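Local coordinates for sugar-binding transport ATP-binding protein (Pyrococcus horikoshii, PDB 1V43) that probably binds and hydrolyses ATP as the nucleotide-binding subunit of an ABC transporter that takes up sugars, at residues L135-Y138 and P139-S143. Residues are numbered along the deposited sequence; the frame is centred on the assembly and turned at random.
Sequences LNRY and PAQLS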
loop_
_atom_site.group_PDB
_atom_site.type_symbol
_atom_site.label_atom_id
_atom_site.label_comp_id
_atom_site.label_asym_id
_atom_site.label_seq_id
_atom_site.Cartn_x
_atom_site.Cartn_y
_atom_site.Cartn_z
ATOM N N LEU A 135 -33.095 -3.484 -3.640
ATOM C CA LEU A 135 -33.810 -4.594 -3.051
ATOM C C LEU A 135 -34.427 -5.590 -4.033
ATOM O O LEU A 135 -34.399 -6.798 -3.781
ATOM C CB LEU A 135 -34.852 -4.059 -2.057
ATOM C CG LEU A 135 -34.196 -3.535 -0.772
ATOM C CD1 LEU A 135 -35.213 -2.753 0.053
ATOM C CD2 LEU A 135 -33.620 -4.718 0.028
ATOM N N ASN A 136 -34.965 -5.112 -5.151
ATOM C CA ASN A 136 -35.570 -6.025 -6.108
ATOM C C ASN A 136 -34.613 -6.402 -7.239
ATOM O O ASN A 136 -35.012 -7.042 -8.216
ATOM C CB ASN A 136 -36.864 -5.424 -6.675
ATOM C CG ASN A 136 -36.615 -4.228 -7.577
ATOM O OD1 ASN A 136 -35.587 -3.556 -7.480
ATOM N ND2 ASN A 136 -37.572 -3.943 -8.448
ATOM N N ARG A 137 -33.346 -6.012 -7.099
ATOM C CA ARG A 137 -32.343 -6.331 -8.109
ATOM C C ARG A 137 -31.605 -7.622 -7.764
ATOM O O ARG A 137 -31.617 -8.074 -6.618
ATOM C CB ARG A 137 -31.338 -5.189 -8.259
ATOM C CG ARG A 137 -31.954 -3.882 -8.694
ATOM C CD ARG A 137 -30.885 -2.902 -9.123
ATOM N NE ARG A 137 -31.397 -1.542 -9.252
ATOM C CZ ARG A 137 -30.662 -0.504 -9.638
ATOM N NH1 ARG A 137 -29.378 -0.668 -9.939
ATOM N NH2 ARG A 137 -31.210 0.700 -9.720
ATOM N N TYR A 138 -30.976 -8.216 -8.771
ATOM C CA TYR A 138 -30.239 -9.462 -8.588
ATOM C C TYR A 138 -28.735 -9.232 -8.492
ATOM O O TYR A 138 -28.222 -8.212 -8.964
ATOM C CB TYR A 138 -30.535 -10.427 -9.739
ATOM C CG TYR A 138 -31.889 -11.086 -9.641
ATOM C CD1 TYR A 138 -32.984 -10.591 -10.347
ATOM C CD2 TYR A 138 -32.080 -12.195 -8.819
ATOM C CE1 TYR A 138 -34.244 -11.198 -10.237
ATOM C CE2 TYR A 138 -33.332 -12.801 -8.700
ATOM C CZ TYR A 138 -34.405 -12.297 -9.414
ATOM O OH TYR A 138 -35.631 -12.908 -9.305
ATOM N N PRO A 139 -28.007 -10.184 -7.875
ATOM C CA PRO A 139 -26.551 -10.104 -7.707
ATOM C C PRO A 139 -25.816 -9.691 -8.984
ATOM O O PRO A 139 -25.244 -8.597 -9.061
ATOM C CB PRO A 139 -26.188 -11.516 -7.260
ATOM C CG PRO A 139 -27.376 -11.897 -6.414
ATOM C CD PRO A 139 -28.542 -11.414 -7.257
ATOM N N ALA A 140 -25.848 -10.570 -9.982
ATOM C CA ALA A 140 -25.189 -10.323 -11.262
ATOM C C ALA A 140 -25.600 -8.975 -11.844
ATOM O O ALA A 140 -24.846 -8.350 -12.596
ATOM C CB ALA A 140 -25.525 -11.444 -12.244
ATOM N N GLN A 141 -26.802 -8.533 -11.494
ATOM C CA GLN A 141 -27.321 -7.266 -11.982
ATOM C C GLN A 141 -26.903 -6.126 -11.076
ATOM O O GLN A 141 -26.909 -4.963 -11.481
ATOM C CB GLN A 141 -28.845 -7.310 -12.042
ATOM C CG GLN A 141 -29.469 -5.965 -12.353
ATOM C CD GLN A 141 -30.945 -5.914 -12.022
ATOM O OE1 GLN A 141 -31.597 -4.893 -12.231
ATOM N NE2 GLN A 141 -31.477 -7.015 -11.501
ATOM N N LEU A 142 -26.545 -6.469 -9.845
ATOM C CA LEU A 142 -26.146 -5.474 -8.865
ATOM C C LEU A 142 -24.987 -4.630 -9.380
ATOM O O LEU A 142 -23.811 -4.935 -9.157
ATOM C CB LEU A 142 -25.783 -6.154 -7.543
ATOM C CG LEU A 142 -25.956 -5.297 -6.285
ATOM C CD1 LEU A 142 -27.293 -4.570 -6.320
ATOM C CD2 LEU A 142 -25.868 -6.189 -5.060
ATOM N N SER A 143 -25.351 -3.562 -10.083
ATOM C CA SER A 143 -24.396 -2.633 -10.666
ATOM C C SER A 143 -24.552 -1.265 -9.992
ATOM O O SER A 143 -23.566 -0.564 -9.757
ATOM C CB SER A 143 -24.648 -2.521 -12.180
ATOM O OG SER A 143 -23.650 -1.755 -12.835
#
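Y138 turns its carbonyl into the bend that follows it, and two backbone amides converge on that oxygen. Q141 N lies 2.9 Å from Y138 O. L142 N comes to 2.6 Å from the same Y138 O, but with N-H...O angles near 120° both hydrogen bonds are bent and weak. L142 N also reaches P139 O at 2.6 Å, the closing bond of a type I beta turn from P139 to L142, so the L142 N-H has two acceptors, the P139 carbonyl and, weakly, that of Y138. On the side-chain level, P139 CD lies at the edge of the tyrosine ring; its 3.3 Å approach to Y138 CB comes simply with adjacency in the chain. The ring also meets H97.

Q141 reaches back along the chain. Its CG is anti to the backbone N (chi1 172°) and the rest is extended, which carries the amide in beside R137 and the edge of the Y138 ring. The R137 chain, itself stretched out, crosses it at about a right angle; R137 CG is 4.0 Å from Q141 CD, and the guanidinium and amide planes are only 9° apart. An alanine in place of R137 would keep CB but remove CG, CD and the guanidinium that cross the amide, and is likely to leave the end of Q141 freer to swing.

R137 is further placed by its backbone, which bonds to V100 and T99, while L142 packs on V100. This surface turn belongs to the loop between helices 115-128 and 147-156, and L142-S143 open the LSGGQ signature sequence characteristic of ABC ATPases.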